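Local coordinates for protein phosphatase (Mycoplasma pneumoniae M129, PDB 1T71) that binds two iron ions and is probably a metal-dependent phosphatase or phosphodiesterase of the calcineurin-like YmdB family, perhaps acting on 2',3'-cyclic nucleotides, at residues Arg19-Lys23 with Phe58-Ala62; Leu29-Tyr33 with Glu261-Ile265; Asn65-Gly70 with Asp88-Pro92; Lys165-Cys169 with Tyr200-Val204. All coordinates share one frame; numbering follows the deposited sequence.

Contact 1: residues Arg19-Lys23 with Phe58-Ala62; sequences RNIIK and FLKEA
The Phe58 ring lies against the aliphatic part of Arg19. Arg19 CD sits over one face of the ring, 4.1 Å from the centroid of the Phe58 ring. This is a CH-pi contact. Arg19 CG touches the same ring, 3.5 Å from Phe58 CE2. The guanidinium does not stack on the ring; the two planes are nearly perpendicular (86°). Past the ring, Lys23 CB approaches Phe58 CZ at 3.8 Å, and Lys23 CD rests on Ala62 CB at 3.6 Å.

The Lys23 chain then ends in a salt bridge. Lys23 NZ is 2.9 Å from Glu61 OE1, which it meets on the syn side. A weak second bond goes from Lys23 NZ to Glu61 OE2. Both side chains are exposed to solvent and Glu61 is poorly ordered, so the grip is probably loose.

The torsions explain the reach. Phe58 CG is anti to the backbone N (chi1 174°), which carries the ring across to the other helix. The Lys23 chain kinks at chi2 and again at chi4, bringing the amine to the carboxylate. Farther out, Arg19 NH2 is held by the backbone O of Thr45.

The two segments run nearly parallel, 17° apart, with axes 10.2 Å from each other at closest. They belong to helices 15-23 and 53-62, which lie side by side in near-parallel helix-helix packing. Behind them, Ile21 and Ile22 pack on strand 241-249, while Leu59 reaches Ala42, Thr45 and Leu51 in neighbouring loops.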
loop_
_atom_site.group_PDB
_atom_site.type_symbol
_atom_site.label_atom_id
_atom_site.label_comp_id
_atom_site.label_asym_id
_atom_site.label_seq_id
_atom_site.Cartn_x
_atom_site.Cartn_y
_atom_site.Cartn_z
ATOM N N ARG A 19 1.664 -6.839 11.068
ATOM C CA ARG A 19 0.421 -6.775 11.827
ATOM C C ARG A 19 0.667 -6.243 13.231
ATOM O O ARG A 19 -0.038 -5.348 13.693
ATOM C CB ARG A 19 -0.225 -8.166 11.896
ATOM C CG ARG A 19 -1.560 -8.252 11.172
ATOM C CD ARG A 19 -2.146 -9.660 11.220
ATOM N NE ARG A 19 -1.500 -10.523 10.240
ATOM C CZ ARG A 19 -0.778 -11.595 10.535
ATOM N NH1 ARG A 19 -0.599 -11.958 11.795
ATOM N NH2 ARG A 19 -0.227 -12.300 9.558
ATOM N N ASN A 20 1.680 -6.786 13.899
ATOM C CA ASN A 20 2.004 -6.374 15.259
ATOM C C ASN A 20 2.507 -4.950 15.441
ATOM O O ASN A 20 2.104 -4.268 16.385
ATOM C CB ASN A 20 3.008 -7.353 15.869
ATOM C CG ASN A 20 2.367 -8.672 16.243
ATOM O OD1 ASN A 20 3.045 -9.689 16.385
ATOM N ND2 ASN A 20 1.046 -8.659 16.414
ATOM N N ILE A 21 3.384 -4.480 14.561
ATOM C CA ILE A 21 3.882 -3.127 14.742
ATOM C C ILE A 21 2.779 -2.101 14.475
ATOM O O ILE A 21 2.824 -0.989 14.996
ATOM C CB ILE A 21 5.122 -2.846 13.852
ATOM C CG1 ILE A 21 5.760 -1.519 14.273
ATOM C CG2 ILE A 21 4.731 -2.829 12.374
ATOM C CD1 ILE A 21 7.119 -1.260 13.639
ATOM N N ILE A 22 1.782 -2.479 13.677
ATOM C CA ILE A 22 0.678 -1.570 13.389
ATOM C C ILE A 22 -0.279 -1.525 14.582
ATOM O O ILE A 22 -0.783 -0.463 14.954
ATOM C CB ILE A 22 -0.103 -2.003 12.125
ATOM C CG1 ILE A 22 0.732 -1.707 10.875
ATOM C CG2 ILE A 22 -1.448 -1.282 12.067
ATOM C CD1 ILE A 22 0.039 -2.041 9.577
ATOM N N LYS A 23 -0.527 -2.680 15.182
ATOM C CA LYS A 23 -1.417 -2.748 16.334
ATOM C C LYS A 23 -0.817 -1.977 17.508
ATOM O O LYS A 23 -1.523 -1.284 18.227
ATOM C CB LYS A 23 -1.654 -4.209 16.740
ATOM C CG LYS A 23 -2.646 -4.383 17.877
ATOM C CD LYS A 23 -3.932 -3.625 17.580
ATOM C CE LYS A 23 -4.970 -3.785 18.684
ATOM N NZ LYS A 23 -5.426 -5.195 18.807
ATOM N N PHE A 58 -8.675 -8.295 12.073
ATOM C CA PHE A 58 -7.599 -7.842 12.951
ATOM C C PHE A 58 -7.214 -6.400 12.591
ATOM O O PHE A 58 -7.156 -5.523 13.459
ATOM C CB PHE A 58 -6.367 -8.737 12.802
ATOM C CG PHE A 58 -5.167 -8.249 13.571
ATOM C CD1 PHE A 58 -4.848 -8.795 14.810
ATOM C CD2 PHE A 58 -4.372 -7.219 13.068
ATOM C CE1 PHE A 58 -3.755 -8.324 15.536
ATOM C CE2 PHE A 58 -3.281 -6.742 13.785
ATOM C CZ PHE A 58 -2.971 -7.294 15.021
ATOM N N LEU A 59 -6.933 -6.164 11.311
ATOM C CA LEU A 59 -6.556 -4.829 10.852
ATOM C C LEU A 59 -7.674 -3.844 11.146
ATOM O O LEU A 59 -7.439 -2.709 11.555
ATOM C CB LEU A 59 -6.265 -4.836 9.346
ATOM C CG LEU A 59 -4.959 -5.507 8.916
ATOM C CD1 LEU A 59 -4.840 -5.442 7.400
ATOM C CD2 LEU A 59 -3.770 -4.810 9.586
ATOM N N LYS A 60 -8.897 -4.301 10.934
ATOM C CA LYS A 60 -10.070 -3.483 11.169
ATOM C C LYS A 60 -10.185 -3.107 12.649
ATOM O O LYS A 60 -10.465 -1.957 12.989
ATOM C CB LYS A 60 -11.311 -4.250 10.722
ATOM C CG LYS A 60 -12.458 -3.370 10.334
ATOM C CD LYS A 60 -12.099 -2.489 9.152
ATOM C CE LYS A 60 -13.190 -1.472 8.933
ATOM N NZ LYS A 60 -14.502 -2.160 8.823
ATOM N N GLU A 61 -9.957 -4.072 13.532
ATOM C CA GLU A 61 -10.055 -3.790 14.958
ATOM C C GLU A 61 -8.842 -3.023 15.453
ATOM O O GLU A 61 -8.870 -2.448 16.537
ATOM C CB GLU A 61 -10.219 -5.086 15.763
ATOM C CG GLU A 61 -9.013 -6.026 15.759
ATOM C CD GLU A 61 -7.799 -5.465 16.508
ATOM O OE1 GLU A 61 -7.995 -4.808 17.563
ATOM O OE2 GLU A 61 -6.648 -5.696 16.052
ATOM N N ALA A 62 -7.778 -3.014 14.659
ATOM C CA ALA A 62 -6.561 -2.306 15.042
ATOM C C ALA A 62 -6.679 -0.816 14.758
ATOM O O ALA A 62 -5.865 -0.022 15.235
ATOM C CB ALA A 62 -5.359 -2.886 14.307
#

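Contact 2: residues Leu29-Tyr33 with Glu261-Ile265; sequences LKSKY and EAIRI
Tyr33 and Glu261 meet at about a right angle, the phenol hydroxyl against the carboxylate. Tyr33 OH donates a short hydrogen bond of 2.6 Å to Glu261 OE2. The donor comes from above the carboxylate plane, 73° out of it. The carboxylate lies at the edge of the ring, with Glu261 CD close to the ring plane, and the two planes are 64° apart. Glu261 OE1 is 3.5 Å from Tyr33 CE2, along the same edge. The Glu261 side chain is extended, and this carries the acid out from the strand to the hydroxyl.

Ile263 approaches the ring obliquely, near Tyr33 CE1. It slides past Tyr33 in the opposite direction, and Ile263 CD1 lies 3.8 Å from Tyr33 CE1. Its second branch serves a different partner: Ile263 CG2 meets Leu29 CD2 at 3.9 Å. The two methyls of Leu29 are thus divided, since Leu29 CD1 faces Ile265 CD1 at a looser 4.3 Å. The amine of Lys32 is near the acid but not in contact; Lys32 NZ is 4.8 Å from Glu261 OE2. It may add some favourable charge.

Alternate residues of the strand, Glu261, Ile263 and Ile265, point at the helix. Ala262 and Arg264 point away. The contact is helix-on-sheet packing at a sheet margin. Segments 29-33 and 261-265 run at 149°, roughly antiparallel. Helix 26-33 covers the outermost strand 259-267, and the next strand, 241-249, supplies Phe247, whose ring stacks with that of Tyr33.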
loop_
_atom_site.group_PDB
_atom_site.type_symbol
_atom_site.label_atom_id
_atom_site.label_comp_id
_atom_site.label_asym_id
_atom_site.label_seq_id
_atom_site.Cartn_x
_atom_site.Cartn_y
_atom_site.Cartn_z
ATOM N N LEU A 29 0.007 7.019 16.744
ATOM C CA LEU A 29 0.176 7.777 15.514
ATOM C C LEU A 29 -1.098 8.536 15.172
ATOM O O LEU A 29 -1.055 9.718 14.824
ATOM C CB LEU A 29 0.553 6.832 14.365
ATOM C CG LEU A 29 1.945 6.190 14.452
ATOM C CD1 LEU A 29 2.080 5.069 13.427
ATOM C CD2 LEU A 29 3.010 7.253 14.224
ATOM N N LYS A 30 -2.233 7.854 15.270
ATOM C CA LYS A 30 -3.513 8.480 14.969
ATOM C C LYS A 30 -3.689 9.697 15.877
ATOM O O LYS A 30 -4.191 10.740 15.458
ATOM C CB LYS A 30 -4.652 7.478 15.183
ATOM C CG LYS A 30 -6.004 7.959 14.681
ATOM C CD LYS A 30 -7.070 6.871 14.767
ATOM C CE LYS A 30 -7.416 6.547 16.210
ATOM N NZ LYS A 30 -7.955 7.746 16.930
ATOM N N SER A 31 -3.248 9.558 17.121
ATOM C CA SER A 31 -3.347 10.638 18.091
ATOM C C SER A 31 -2.376 11.769 17.770
ATOM O O SER A 31 -2.757 12.936 17.745
ATOM C CB SER A 31 -3.060 10.109 19.496
ATOM O OG SER A 31 -2.952 11.177 20.423
ATOM N N LYS A 32 -1.118 11.414 17.531
ATOM C CA LYS A 32 -0.083 12.400 17.223
ATOM C C LYS A 32 -0.425 13.324 16.054
ATOM O O LYS A 32 -0.132 14.522 16.095
ATOM C CB LYS A 32 1.240 11.691 16.930
ATOM C CG LYS A 32 2.334 12.608 16.425
ATOM C CD LYS A 32 3.631 11.853 16.177
ATOM C CE LYS A 32 4.713 12.803 15.675
ATOM N NZ LYS A 32 6.037 12.141 15.570
ATOM N N TYR A 33 -1.040 12.775 15.012
ATOM C CA TYR A 33 -1.391 13.578 13.843
ATOM C C TYR A 33 -2.846 14.023 13.826
ATOM O O TYR A 33 -3.265 14.738 12.912
ATOM C CB TYR A 33 -1.104 12.801 12.550
ATOM C CG TYR A 33 0.359 12.561 12.272
ATOM C CD1 TYR A 33 0.937 11.306 12.476
ATOM C CD2 TYR A 33 1.170 13.591 11.804
ATOM C CE1 TYR A 33 2.289 11.088 12.215
ATOM C CE2 TYR A 33 2.518 13.384 11.544
ATOM C CZ TYR A 33 3.069 12.136 11.752
ATOM O OH TYR A 33 4.404 11.949 11.507
ATOM N N GLU A 261 4.087 14.395 5.680
ATOM C CA GLU A 261 5.222 13.997 6.498
ATOM C C GLU A 261 5.374 12.484 6.418
ATOM O O GLU A 261 4.390 11.751 6.504
ATOM C CB GLU A 261 5.003 14.398 7.957
ATOM C CG GLU A 261 6.262 14.277 8.798
ATOM C CD GLU A 261 5.996 14.353 10.286
ATOM O OE1 GLU A 261 5.294 15.286 10.725
ATOM O OE2 GLU A 261 6.502 13.481 11.022
ATOM N N ALA A 262 6.604 12.020 6.247
ATOM C CA ALA A 262 6.862 10.589 6.178
ATOM C C ALA A 262 6.818 9.996 7.586
ATOM O O ALA A 262 7.336 10.589 8.532
ATOM C CB ALA A 262 8.228 10.334 5.552
ATOM N N ILE A 263 6.198 8.829 7.721
ATOM C CA ILE A 263 6.107 8.161 9.013
ATOM C C ILE A 263 6.987 6.917 8.988
ATOM O O ILE A 263 6.820 6.061 8.120
ATOM C CB ILE A 263 4.669 7.711 9.315
ATOM C CG1 ILE A 263 3.727 8.915 9.297
ATOM C CG2 ILE A 263 4.628 6.985 10.658
ATOM C CD1 ILE A 263 2.256 8.539 9.388
ATOM N N ARG A 264 7.919 6.818 9.932
ATOM C CA ARG A 264 8.802 5.657 9.999
ATOM C C ARG A 264 9.168 5.205 11.413
ATOM O O ARG A 264 9.522 6.010 12.277
ATOM C CB ARG A 264 10.088 5.891 9.191
ATOM C CG ARG A 264 11.272 5.059 9.685
ATOM C CD ARG A 264 12.419 4.982 8.686
ATOM N NE ARG A 264 12.120 3.970 7.688
ATOM C CZ ARG A 264 12.942 2.991 7.334
ATOM N NH1 ARG A 264 14.140 2.878 7.888
ATOM N NH2 ARG A 264 12.544 2.105 6.437
ATOM N N ILE A 265 9.067 3.901 11.629
ATOM C CA ILE A 265 9.393 3.295 12.910
ATOM C C ILE A 265 10.193 2.031 12.616
ATOM O O ILE A 265 9.799 1.216 11.784
ATOM C CB ILE A 265 8.116 2.936 13.701
ATOM C CG1 ILE A 265 7.326 4.211 14.001
ATOM C CG2 ILE A 265 8.480 2.236 15.003
ATOM C CD1 ILE A 265 6.019 3.981 14.705
#

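Contact 3: residues Asn65-Gly70 with Asp88-Pro92; sequences NYITMG and DLVRP
Backbone hydrogen bonds join Ile67 to Asp88 and Val90 across two parallel strands. Val90 N donates to Ile67 O at 2.7 Å and is almost straight, with an N-H...O angle of 174°. Ile67 N donates to Asp88 O at 3.0 Å, and this bond is more bent (152°). Ile67 is therefore gripped at both its N and its O in the parallel pattern, though the pairing is short and strand 89-90 is weakly bonded. These strands, 66-68 and 89-90, flank helix 80-83 in a beta-alpha-beta unit, and strand 89-90 is the outermost on this side of its sheet.

Asp88 lies at the start of the pair. A water donates to both Asn65 O and Asp88 OD2. The carboxylate has stronger partners outside the two segments: Asp88 OD1 accepts from Tyr56, and Asp88 OD2 forms a salt bridge with Lys60. Asp88 CB meets the Tyr66 ring obliquely, 3.7 Å from Tyr66 CD1.

On one face of the sheet, Ile67 and Leu89 press together. Leu89 CD1 also meets Met69 CG at 4.0 Å. On the other face, Thr68 and Val90 lie side by side, pointing the same way. Thr68 OG1 is bonded to Asp156.

Beyond the strands, Gly70 comes close to the metal site, about 3 Å between nearest atoms from the side chains of the iron ligands Glu43 and His158. Beside it, Pro92 CG touches Gly70 O at 3.5 Å. The packing is tight at two methyl pairs, Ile67 CG2 with Leu89 CD2 and Thr68 CG2 with Val90 CG2, each 3.3 Å apart.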
loop_
_atom_site.group_PDB
_atom_site.type_symbol
_atom_site.label_atom_id
_atom_site.label_comp_id
_atom_site.label_asym_id
_atom_site.label_seq_id
_atom_site.Cartn_x
_atom_site.Cartn_y
_atom_site.Cartn_z
ATOM N N ASN A 65 -9.199 1.988 8.584
ATOM C CA ASN A 65 -10.505 2.337 8.030
ATOM C C ASN A 65 -10.724 1.830 6.616
ATOM O O ASN A 65 -11.815 1.368 6.281
ATOM C CB ASN A 65 -10.706 3.850 8.037
ATOM C CG ASN A 65 -10.706 4.424 9.426
ATOM O OD1 ASN A 65 -11.503 4.017 10.272
ATOM N ND2 ASN A 65 -9.814 5.370 9.678
ATOM N N TYR A 66 -9.696 1.931 5.779
ATOM C CA TYR A 66 -9.804 1.483 4.395
ATOM C C TYR A 66 -8.574 0.686 3.965
ATOM O O TYR A 66 -7.481 0.871 4.500
ATOM C CB TYR A 66 -10.015 2.692 3.486
ATOM C CG TYR A 66 -11.357 3.359 3.699
ATOM C CD1 TYR A 66 -12.513 2.832 3.128
ATOM C CD2 TYR A 66 -11.480 4.489 4.511
ATOM C CE1 TYR A 66 -13.762 3.407 3.357
ATOM C CE2 TYR A 66 -12.729 5.073 4.753
ATOM C CZ TYR A 66 -13.864 4.524 4.170
ATOM O OH TYR A 66 -15.106 5.074 4.399
ATOM N N ILE A 67 -8.756 -0.196 2.992
ATOM C CA ILE A 67 -7.669 -1.045 2.530
ATOM C C ILE A 67 -7.496 -1.078 1.012
ATOM O O ILE A 67 -8.478 -1.161 0.267
ATOM C CB ILE A 67 -7.900 -2.491 3.021
ATOM C CG1 ILE A 67 -7.685 -2.570 4.533
ATOM C CG2 ILE A 67 -6.978 -3.448 2.305
ATOM C CD1 ILE A 67 -7.913 -3.959 5.107
ATOM N N THR A 68 -6.244 -1.007 0.562
ATOM C CA THR A 68 -5.926 -1.094 -0.865
ATOM C C THR A 68 -5.061 -2.352 -1.004
ATOM O O THR A 68 -4.493 -2.811 -0.007
ATOM C CB THR A 68 -5.149 0.158 -1.372
ATOM O OG1 THR A 68 -3.958 0.347 -0.600
ATOM C CG2 THR A 68 -6.021 1.399 -1.257
ATOM N N MET A 69 -4.954 -2.911 -2.210
ATOM C CA MET A 69 -4.176 -4.135 -2.393
ATOM C C MET A 69 -3.125 -4.083 -3.502
ATOM O O MET A 69 -2.559 -3.026 -3.781
ATOM C CB MET A 69 -5.132 -5.314 -2.624
ATOM C CG MET A 69 -6.085 -5.595 -1.460
ATOM S SD MET A 69 -5.309 -6.444 -0.055
ATOM C CE MET A 69 -4.894 -5.190 0.869
ATOM N N GLY A 70 -2.857 -5.229 -4.127
ATOM C CA GLY A 70 -1.844 -5.273 -5.171
ATOM C C GLY A 70 -1.811 -6.540 -6.004
ATOM O O GLY A 70 -2.852 -7.052 -6.423
ATOM N N ASP A 88 -15.132 -1.650 2.462
ATOM C CA ASP A 88 -14.043 -0.701 2.680
ATOM C C ASP A 88 -12.709 -1.221 2.156
ATOM O O ASP A 88 -11.651 -0.806 2.625
ATOM C CB ASP A 88 -13.917 -0.391 4.171
ATOM C CG ASP A 88 -14.004 -1.636 5.031
ATOM O OD1 ASP A 88 -13.716 -2.733 4.512
ATOM O OD2 ASP A 88 -14.355 -1.522 6.225
ATOM N N LEU A 89 -12.774 -2.118 1.174
ATOM C CA LEU A 89 -11.582 -2.726 0.586
ATOM C C LEU A 89 -11.567 -2.514 -0.924
ATOM O O LEU A 89 -12.538 -2.841 -1.610
ATOM C CB LEU A 89 -11.592 -4.227 0.903
ATOM C CG LEU A 89 -10.591 -5.286 0.420
ATOM C CD1 LEU A 89 -10.000 -4.915 -0.925
ATOM C CD2 LEU A 89 -9.509 -5.477 1.469
ATOM N N VAL A 90 -10.465 -1.982 -1.444
ATOM C CA VAL A 90 -10.345 -1.757 -2.878
ATOM C C VAL A 90 -9.196 -2.578 -3.469
ATOM O O VAL A 90 -8.094 -2.622 -2.917
ATOM C CB VAL A 90 -10.106 -0.253 -3.203
ATOM C CG1 VAL A 90 -11.195 0.599 -2.563
ATOM C CG2 VAL A 90 -8.748 0.187 -2.691
ATOM N N ARG A 91 -9.462 -3.231 -4.593
ATOM C CA ARG A 91 -8.453 -4.033 -5.262
ATOM C C ARG A 91 -8.066 -3.336 -6.559
ATOM O O ARG A 91 -8.650 -2.315 -6.918
ATOM C CB ARG A 91 -8.990 -5.450 -5.524
ATOM C CG ARG A 91 -10.421 -5.531 -6.036
ATOM C CD ARG A 91 -10.557 -5.069 -7.480
ATOM N NE ARG A 91 -11.910 -5.305 -7.978
ATOM C CZ ARG A 91 -12.299 -5.112 -9.237
ATOM N NH1 ARG A 91 -11.438 -4.674 -10.149
ATOM N NH2 ARG A 91 -13.555 -5.357 -9.586
ATOM N N PRO A 92 -7.070 -3.863 -7.279
ATOM C CA PRO A 92 -6.683 -3.200 -8.533
ATOM C C PRO A 92 -7.841 -3.103 -9.547
ATOM O O PRO A 92 -8.443 -4.112 -9.916
ATOM C CB PRO A 92 -5.528 -4.069 -9.031
ATOM C CG PRO A 92 -4.924 -4.598 -7.740
ATOM C CD PRO A 92 -6.154 -4.972 -6.957
HETATM O O HOH W 1 -14.463 1.207 7.274
#

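Contact 4: residues Lys165-Cys169 with Tyr200-Val204; sequences KNAFC and YITDV
Cys169 lies tightly over one face of the Tyr200 ring. Its sulfur makes a sulfur-aromatic contact, with Cys169 SG 3.7 Å from the centroid of the Tyr200 ring and 17° off the normal. Cys169 CB sits over the same face, 3.5 Å from Tyr200 CE1. With chi1 at 173°, the Tyr200 ring turns away from its own backbone N and extends from the strand to the helix.

Lys165 makes the hydrogen bond across the contact. Lys165 NZ donates to Thr202 O at 2.7 Å, tilted 34° from the carbonyl plane. Its chain bends at chi2, chi3 and chi4 to curl round this oxygen. The same amine forms a longer salt bridge, Lys165 NZ to Asp203 OD2, 3.5 Å.

This is a helix packed on a sheet: helix 162-172 lies on the end of strand 199-201 and the loop after it. That loop leads toward the di-iron centre. The side chain of Asp203 is about 5 Å, between nearest atoms, from those of the iron ligands His183 and Asp12, and its OD2 also bonds to Thr184.

The side of Asn166, only partly buried, is looser. Asn166 ND2 bonds to Thr162 O in its own helix, and it stands 3.5 Å from Thr202 OG1, which itself bonds to Asp190.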
loop_
_atom_site.group_PDB
_atom_site.type_symbol
_atom_site.label_atom_id
_atom_site.label_comp_id
_atom_site.label_asym_id
_atom_site.label_seq_id
_atom_site.Cartn_x
_atom_site.Cartn_y
_atom_site.Cartn_z
ATOM N N LYS A 165 6.443 4.792 -12.267
ATOM C CA LYS A 165 5.870 5.534 -11.149
ATOM C C LYS A 165 5.893 7.044 -11.397
ATOM O O LYS A 165 4.887 7.730 -11.236
ATOM C CB LYS A 165 6.641 5.221 -9.858
ATOM C CG LYS A 165 5.774 4.691 -8.720
ATOM C CD LYS A 165 5.595 3.187 -8.790
ATOM C CE LYS A 165 6.809 2.454 -8.233
ATOM N NZ LYS A 165 6.850 2.436 -6.740
ATOM N N ASN A 166 7.052 7.562 -11.786
ATOM C CA ASN A 166 7.181 8.981 -12.030
ATOM C C ASN A 166 6.479 9.437 -13.309
ATOM O O ASN A 166 6.044 10.584 -13.402
ATOM C CB ASN A 166 8.660 9.359 -12.016
ATOM C CG ASN A 166 9.218 9.407 -10.601
ATOM O OD1 ASN A 166 9.089 10.418 -9.910
ATOM N ND2 ASN A 166 9.811 8.303 -10.154
ATOM N N ALA A 167 6.359 8.548 -14.287
ATOM C CA ALA A 167 5.663 8.906 -15.515
ATOM C C ALA A 167 4.191 9.081 -15.139
ATOM O O ALA A 167 3.504 9.966 -15.645
ATOM C CB ALA A 167 5.812 7.806 -16.553
ATOM N N PHE A 168 3.726 8.231 -14.228
ATOM C CA PHE A 168 2.344 8.268 -13.762
ATOM C C PHE A 168 2.138 9.583 -13.011
ATOM O O PHE A 168 1.116 10.247 -13.169
ATOM C CB PHE A 168 2.082 7.060 -12.847
ATOM C CG PHE A 168 0.624 6.816 -12.543
ATOM C CD1 PHE A 168 0.031 7.355 -11.401
ATOM C CD2 PHE A 168 -0.148 6.030 -13.386
ATOM C CE1 PHE A 168 -1.312 7.104 -11.102
ATOM C CE2 PHE A 168 -1.494 5.774 -13.096
ATOM C CZ PHE A 168 -2.073 6.312 -11.951
ATOM N N CYS A 169 3.128 9.961 -12.208
ATOM C CA CYS A 169 3.077 11.198 -11.441
ATOM C C CYS A 169 2.966 12.394 -12.381
ATOM O O CYS A 169 2.176 13.311 -12.164
ATOM C CB CYS A 169 4.346 11.342 -10.593
ATOM S SG CYS A 169 4.498 12.938 -9.719
ATOM N N TYR A 200 2.804 13.286 -3.514
ATOM C CA TYR A 200 3.431 12.208 -4.279
ATOM C C TYR A 200 4.605 11.581 -3.543
ATOM O O TYR A 200 5.289 12.248 -2.768
ATOM C CB TYR A 200 3.964 12.715 -5.623
ATOM C CG TYR A 200 4.776 11.665 -6.370
ATOM C CD1 TYR A 200 4.149 10.595 -7.007
ATOM C CD2 TYR A 200 6.172 11.714 -6.395
ATOM C CE1 TYR A 200 4.882 9.603 -7.648
ATOM C CE2 TYR A 200 6.924 10.717 -7.037
ATOM C CZ TYR A 200 6.268 9.663 -7.660
ATOM O OH TYR A 200 6.985 8.656 -8.278
ATOM N N ILE A 201 4.828 10.296 -3.803
ATOM C CA ILE A 201 5.953 9.559 -3.245
ATOM C C ILE A 201 6.119 8.311 -4.113
ATOM O O ILE A 201 5.149 7.601 -4.393
ATOM C CB ILE A 201 5.739 9.184 -1.747
ATOM C CG1 ILE A 201 7.036 8.604 -1.178
ATOM C CG2 ILE A 201 4.596 8.200 -1.595
ATOM C CD1 ILE A 201 6.978 8.280 0.314
ATOM N N THR A 202 7.345 8.059 -4.562
ATOM C CA THR A 202 7.610 6.913 -5.423
ATOM C C THR A 202 7.202 5.602 -4.761
ATOM O O THR A 202 6.616 4.741 -5.413
ATOM C CB THR A 202 9.094 6.872 -5.847
ATOM O OG1 THR A 202 9.377 8.029 -6.643
ATOM C CG2 THR A 202 9.384 5.624 -6.682
ATOM N N ASP A 203 7.513 5.454 -3.475
ATOM C CA ASP A 203 7.119 4.256 -2.736
ATOM C C ASP A 203 6.981 4.533 -1.237
ATOM O O ASP A 203 7.904 5.038 -0.595
ATOM C CB ASP A 203 8.109 3.102 -2.965
ATOM C CG ASP A 203 7.472 1.738 -2.718
ATOM O OD1 ASP A 203 6.965 1.505 -1.590
ATOM O OD2 ASP A 203 7.462 0.902 -3.653
ATOM N N VAL A 204 5.819 4.198 -0.687
ATOM C CA VAL A 204 5.557 4.406 0.732
ATOM C C VAL A 204 6.414 3.492 1.605
ATOM O O VAL A 204 6.828 3.859 2.705
ATOM C CB VAL A 204 4.075 4.140 1.065
ATOM C CG1 VAL A 204 3.840 4.285 2.574
ATOM C CG2 VAL A 204 3.191 5.098 0.289
#

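Along the chain, contact 1 closes before contact 3 opens, and contact 3 before contact 4. Contact 2 links residues 29-33 to 261-265 and so spans contacts 3 and 4, while its segments alternate with those of contact 1. Contacts 2 and 3 sit at the two margins of one mixed sheet, strands 259-267 and 89-90, with centres about 21 Å apart. Contact 1 touches both: Ile21 packs on Ile265, and helix 53-62, which precedes strand 66-68, reaches contact 3. Contact 4 lies on the second mixed sheet; its centre is about 26 Å from that of contact 1. Contacts 3 and 4 thus approach the di-iron site from different sheets, as in the two-sheet calcineurin-like fold.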